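Local coordinates for amidohydrolase (Xanthomonas campestris pv. campestris, PDB 4DZH), which is a zinc-bound amidohydrolase of the ATZ/TRZ family that probably deaminates adenosine-type substrates such as 5'-methylthioadenosine, at residues D68-P73 / V384-L389; E115-G120 / E138-A143. All coordinates share one frame; numbering follows the deposited sequence.

Interaction 1 of 2, residues D68-P73 / V384-L389; sequences DAALMP and VDLSAL
The methyl of Met72 reaches the CG2 branch of Val384, each put there by its first torsion. The thioether chain starts with CG placed between the backbone N and the carbonyl carbon (chi1 67°) and then runs extended, carrying CE to within 4.1 Å of Val384 CG2. That branch of the valine stands opposite its own carbonyl carbon, because chi1 of -174° gives the place anti to the backbone N to CG1. Phe327 of helix 326-341 packs against both residues.

The two backbones run antiparallel beside this contact. Ala70 and Val384 form a hydrogen-bonded pair: Val384 N gives a bond to Ala70 O (2.8 Å), and Ala70 N returns one to Val384 O (2.9 Å). The next pair, Ala69 with Asp385, is non-hydrogen-bonded; there the CA-H of Ala69 makes a bent contact with Val384 O. A third bond, from Leu386 N to Asp68 O (3.1 Å), continues the pairing to the point where 68-73 turns its corner. On the face that carries Ala70 and Val384, Leu386 CD1 lies 3.8 Å from Ala70 CB.

At this end Ser387 CB packs against Asp68 CB at 3.6 Å. The hydroxyl of Ser387 turns back to Asp385 OD1 and bonds on its syn side, while Ser387 N reaches the same oxygen from above the carboxylate plane. Two donors thus grip OD1 and hold the carboxylate over the turn, with Arg439 of the second subunit packing on Ser387. The arrangement is an antiparallel strand pair followed, where 381-385 ends, by an Asx turn, and it joins the start of strand 69-80 to the end of strand 381-385 in the mixed sheet.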
loop_
_atom_site.group_PDB
_atom_site.type_symbol
_atom_site.label_atom_id
_atom_site.label_comp_id
_atom_site.label_asym_id
_atom_site.label_seq_id
_atom_site.Cartn_x
_atom_site.Cartn_y
_atom_site.Cartn_z
ATOM N N ASP A 68 -23.489 6.417 0.971
ATOM C CA ASP A 68 -22.543 5.472 1.593
ATOM C C ASP A 68 -21.107 5.985 1.509
ATOM O O ASP A 68 -20.160 5.310 1.970
ATOM C CB ASP A 68 -22.617 4.092 0.920
ATOM C CG ASP A 68 -23.945 3.371 1.178
ATOM O OD1 ASP A 68 -24.489 3.478 2.307
ATOM O OD2 ASP A 68 -24.432 2.682 0.250
ATOM N N ALA A 69 -20.937 7.172 0.942
ATOM C CA ALA A 69 -19.586 7.615 0.557
ATOM C C ALA A 69 -19.106 8.713 1.473
ATOM O O ALA A 69 -19.932 9.458 2.029
ATOM C CB ALA A 69 -19.572 8.137 -0.893
ATOM N N ALA A 70 -17.776 8.850 1.581
ATOM C CA ALA A 70 -17.144 10.062 2.118
ATOM C C ALA A 70 -16.855 10.984 0.951
ATOM O O ALA A 70 -16.389 10.551 -0.099
ATOM C CB ALA A 70 -15.845 9.720 2.807
ATOM N N LEU A 71 -17.141 12.275 1.116
ATOM C CA LEU A 71 -16.762 13.288 0.136
ATOM C C LEU A 71 -15.618 14.108 0.733
ATOM O O LEU A 71 -15.724 14.598 1.860
ATOM C CB LEU A 71 -17.978 14.184 -0.195
ATOM C CG LEU A 71 -17.794 15.269 -1.269
ATOM C CD1 LEU A 71 -17.484 14.763 -2.656
ATOM C CD2 LEU A 71 -19.080 16.118 -1.330
ATOM N N MET A 72 -14.510 14.191 0.008
ATOM C CA MET A 72 -13.312 14.909 0.466
ATOM C C MET A 72 -12.720 15.687 -0.729
ATOM O O MET A 72 -13.112 15.466 -1.891
ATOM C CB MET A 72 -12.289 13.899 0.997
ATOM C CG MET A 72 -11.739 13.004 -0.067
ATOM S SD MET A 72 -10.649 11.764 0.649
ATOM C CE MET A 72 -9.791 11.290 -0.850
ATOM N N PRO A 73 -11.775 16.618 -0.462
ATOM C CA PRO A 73 -11.076 17.294 -1.571
ATOM C C PRO A 73 -10.249 16.286 -2.351
ATOM O O PRO A 73 -9.817 15.281 -1.765
ATOM C CB PRO A 73 -10.124 18.259 -0.855
ATOM C CG PRO A 73 -10.692 18.444 0.557
ATOM C CD PRO A 73 -11.260 17.051 0.857
ATOM N N VAL A 384 -15.530 8.661 -1.963
ATOM C CA VAL A 384 -14.907 7.349 -1.673
ATOM C C VAL A 384 -16.024 6.481 -1.105
ATOM O O VAL A 384 -16.542 6.803 -0.038
ATOM C CB VAL A 384 -13.755 7.498 -0.638
ATOM C CG1 VAL A 384 -13.045 6.153 -0.474
ATOM C CG2 VAL A 384 -12.755 8.493 -1.144
ATOM N N ASP A 385 -16.354 5.380 -1.790
ATOM C CA ASP A 385 -17.331 4.409 -1.247
ATOM C C ASP A 385 -16.767 3.812 0.023
ATOM O O ASP A 385 -15.673 3.260 -0.027
ATOM C CB ASP A 385 -17.572 3.302 -2.261
ATOM C CG ASP A 385 -18.508 2.233 -1.736
ATOM O OD1 ASP A 385 -19.457 2.597 -0.997
ATOM O OD2 ASP A 385 -18.264 1.041 -2.035
ATOM N N LEU A 386 -17.449 3.941 1.160
ATOM C CA LEU A 386 -17.008 3.351 2.430
ATOM C C LEU A 386 -17.875 2.122 2.838
ATOM O O LEU A 386 -17.631 1.482 3.884
ATOM C CB LEU A 386 -16.878 4.370 3.544
ATOM C CG LEU A 386 -15.775 5.409 3.345
ATOM C CD1 LEU A 386 -15.821 6.359 4.533
ATOM C CD2 LEU A 386 -14.368 4.770 3.217
ATOM N N SER A 387 -18.862 1.807 2.008
ATOM C CA SER A 387 -19.773 0.711 2.316
ATOM C C SER A 387 -19.154 -0.630 1.925
ATOM O O SER A 387 -19.689 -1.689 2.292
ATOM C CB SER A 387 -21.101 0.933 1.594
ATOM O OG SER A 387 -20.979 0.669 0.201
ATOM N N ALA A 388 -18.048 -0.606 1.178
ATOM C CA ALA A 388 -17.341 -1.875 0.857
ATOM C C ALA A 388 -16.918 -2.588 2.127
ATOM O O ALA A 388 -16.619 -1.956 3.142
ATOM C CB ALA A 388 -16.121 -1.596 -0.029
ATOM N N LEU A 389 -16.911 -3.923 2.124
ATOM C CA LEU A 389 -16.632 -4.610 3.351
ATOM C C LEU A 389 -15.190 -4.344 3.844
ATOM O O LEU A 389 -14.904 -4.468 5.038
ATOM C CB LEU A 389 -16.903 -6.117 3.174
ATOM C CG LEU A 389 -16.142 -6.914 2.147
ATOM C CD1 LEU A 389 -14.923 -7.474 2.850
ATOM C CD2 LEU A 389 -17.005 -8.052 1.647
#

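Interaction 2 of 2, residues E115-G120 / E138-A143; sequences EFVADG and ENYFFA
Val117 points from helix 114-130 into a corner formed by Tyr140 and Phe142. Its CG2 lies at the edge of the tyrosine ring, near the ring plane and 3.9 Å from CD2, and it also reaches Phe142 CB at 4.0 Å. CG1, set anti to the backbone N (chi1 168°), leans on the carbonyl oxygens of Phe141 and Phe142, each 3.8 Å away. Both methyls therefore press on the stretch of chain that leads from strand 133-139 into helix 143-152, with Phe142 at the N-cap position.

One residue earlier on the helix, Phe116 sends its side chain across that of Tyr140 at about a right angle. The phenol oxygen comes in at the phenylalanine's edge, close to its plane, with Tyr140 OH 3.9 Å from Phe116 CE2. That hydroxyl is hydrogen-bonded to Glu108 of helix 96-111, which helps to hold the far end of the ring. Phe141 covers one face of the tyrosine, its CD2 standing 4.1 Å above the plane over the centre.

The Tyr140 side chain also lies about 4 Å from that of the zinc ligand His81. This is helix-to-loop packing after a barrel strand, beside the metal site of an amidohydrolase TIM barrel.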
loop_
_atom_site.group_PDB
_atom_site.type_symbol
_atom_site.label_atom_id
_atom_site.label_comp_id
_atom_site.label_asym_id
_atom_site.label_seq_id
_atom_site.Cartn_x
_atom_site.Cartn_y
_atom_site.Cartn_z
ATOM N N GLU A 115 5.368 13.032 -28.369
ATOM C CA GLU A 115 4.391 11.946 -28.373
ATOM C C GLU A 115 4.484 11.142 -27.085
ATOM O O GLU A 115 3.469 10.821 -26.464
ATOM C CB GLU A 115 4.593 11.015 -29.575
ATOM C CG GLU A 115 4.327 11.681 -30.909
ATOM C CD GLU A 115 2.859 11.975 -31.132
ATOM O OE1 GLU A 115 2.010 11.091 -30.861
ATOM O OE2 GLU A 115 2.556 13.101 -31.595
ATOM N N PHE A 116 5.710 10.797 -26.710
ATOM C CA PHE A 116 5.930 10.008 -25.509
ATOM C C PHE A 116 5.379 10.760 -24.286
ATOM O O PHE A 116 4.673 10.200 -23.433
ATOM C CB PHE A 116 7.421 9.727 -25.360
ATOM C CG PHE A 116 7.793 9.046 -24.046
ATOM C CD1 PHE A 116 7.645 7.672 -23.889
ATOM C CD2 PHE A 116 8.280 9.802 -22.987
ATOM C CE1 PHE A 116 7.975 7.047 -22.679
ATOM C CE2 PHE A 116 8.639 9.176 -21.764
ATOM C CZ PHE A 116 8.483 7.808 -21.621
ATOM N N VAL A 117 5.699 12.042 -24.222
ATOM C CA VAL A 117 5.252 12.824 -23.087
ATOM C C VAL A 117 3.739 12.978 -23.080
ATOM O O VAL A 117 3.093 12.885 -22.033
ATOM C CB VAL A 117 5.985 14.144 -23.061
ATOM C CG1 VAL A 117 5.363 15.114 -22.076
ATOM C CG2 VAL A 117 7.437 13.900 -22.742
ATOM N N ALA A 118 3.138 13.205 -24.245
ATOM C CA ALA A 118 1.691 13.303 -24.260
ATOM C C ALA A 118 1.000 11.990 -23.869
ATOM O O ALA A 118 0.024 12.012 -23.114
ATOM C CB ALA A 118 1.176 13.794 -25.636
ATOM N N ASP A 119 1.478 10.858 -24.393
ATOM C CA ASP A 119 0.813 9.590 -24.145
ATOM C C ASP A 119 0.992 9.198 -22.654
ATOM O O ASP A 119 0.022 8.734 -22.017
ATOM C CB ASP A 119 1.388 8.492 -25.034
ATOM C CG ASP A 119 0.982 8.648 -26.516
ATOM O OD1 ASP A 119 0.108 9.490 -26.818
ATOM O OD2 ASP A 119 1.562 7.909 -27.348
ATOM N N GLY A 120 2.206 9.374 -22.134
ATOM C CA GLY A 120 2.490 9.003 -20.755
ATOM C C GLY A 120 1.709 9.872 -19.763
ATOM O O GLY A 120 1.168 9.384 -18.764
ATOM N N GLU A 138 3.955 18.631 -11.508
ATOM C CA GLU A 138 4.625 17.886 -12.571
ATOM C C GLU A 138 6.060 18.366 -12.804
ATOM O O GLU A 138 6.367 19.557 -12.740
ATOM C CB GLU A 138 3.840 18.102 -13.882
ATOM C CG GLU A 138 4.306 17.192 -15.020
ATOM C CD GLU A 138 4.212 15.692 -14.690
ATOM O OE1 GLU A 138 3.177 15.176 -14.139
ATOM O OE2 GLU A 138 5.170 15.008 -15.052
ATOM N N ASN A 139 6.949 17.403 -13.102
ATOM C CA ASN A 139 8.352 17.759 -13.282
ATOM C C ASN A 139 8.907 16.914 -14.434
ATOM O O ASN A 139 9.363 15.793 -14.217
ATOM C CB ASN A 139 9.049 17.448 -11.940
ATOM C CG ASN A 139 10.492 17.876 -11.887
ATOM O OD1 ASN A 139 11.149 18.014 -12.891
ATOM N ND2 ASN A 139 11.015 18.037 -10.657
ATOM N N TYR A 140 8.801 17.408 -15.674
ATOM C CA TYR A 140 9.279 16.623 -16.815
ATOM C C TYR A 140 9.612 17.502 -18.035
ATOM O O TYR A 140 9.205 18.691 -18.117
ATOM C CB TYR A 140 8.309 15.519 -17.242
ATOM C CG TYR A 140 9.029 14.265 -17.779
ATOM C CD1 TYR A 140 9.763 13.428 -16.917
ATOM C CD2 TYR A 140 9.002 13.944 -19.148
ATOM C CE1 TYR A 140 10.401 12.322 -17.394
ATOM C CE2 TYR A 140 9.660 12.840 -19.630
ATOM C CZ TYR A 140 10.351 12.025 -18.754
ATOM O OH TYR A 140 11.004 10.897 -19.224
ATOM N N PHE A 141 10.387 16.900 -18.955
ATOM C CA PHE A 141 10.708 17.510 -20.236
ATOM C C PHE A 141 9.425 17.689 -21.012
ATOM O O PHE A 141 8.446 17.005 -20.774
ATOM C CB PHE A 141 11.690 16.608 -20.993
ATOM C CG PHE A 141 12.976 16.349 -20.235
ATOM C CD1 PHE A 141 13.987 17.299 -20.219
ATOM C CD2 PHE A 141 13.161 15.157 -19.561
ATOM C CE1 PHE A 141 15.168 17.086 -19.526
ATOM C CE2 PHE A 141 14.341 14.920 -18.864
ATOM C CZ PHE A 141 15.341 15.897 -18.855
ATOM N N PHE A 142 9.449 18.615 -21.974
ATOM C CA PHE A 142 8.248 18.863 -22.787
ATOM C C PHE A 142 7.057 19.296 -21.938
ATOM O O PHE A 142 5.926 18.868 -22.174
ATOM C CB PHE A 142 7.928 17.700 -23.747
ATOM C CG PHE A 142 9.005 17.472 -24.774
ATOM C CD1 PHE A 142 10.125 16.685 -24.471
ATOM C CD2 PHE A 142 8.942 18.100 -26.006
ATOM C CE1 PHE A 142 11.131 16.514 -25.395
ATOM C CE2 PHE A 142 9.946 17.930 -26.936
ATOM C CZ PHE A 142 11.041 17.135 -26.636
ATOM N N ALA A 143 7.353 20.201 -21.002
ATOM C CA ALA A 143 6.327 20.793 -20.146
ATOM C C ALA A 143 5.250 21.480 -20.962
ATOM O O ALA A 143 4.103 21.523 -20.513
ATOM C CB ALA A 143 6.962 21.789 -19.158
#

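In the fold
From the N terminus, the chain first passes 68-73, at the start of strand 69-80, which leads on to the zinc ligands His79 and His81. It then enters helix 114-130 and returns along strand 133-139, so that interaction 2 closes a short loop with 17 residues between its segments. Interaction 1 closes only when strand 381-385 comes back, after 310 intervening residues, and its long loop encloses the short one. The centres are 32 Å apart and the nearest atoms about 17 Å, yet both reach one sheet in which strands 69-80 and 133-139 are neighbours. Interaction 1 ties late chain to early chain; interaction 2 joins helix 114-130 to the loop following strand 133-139, near the zinc site.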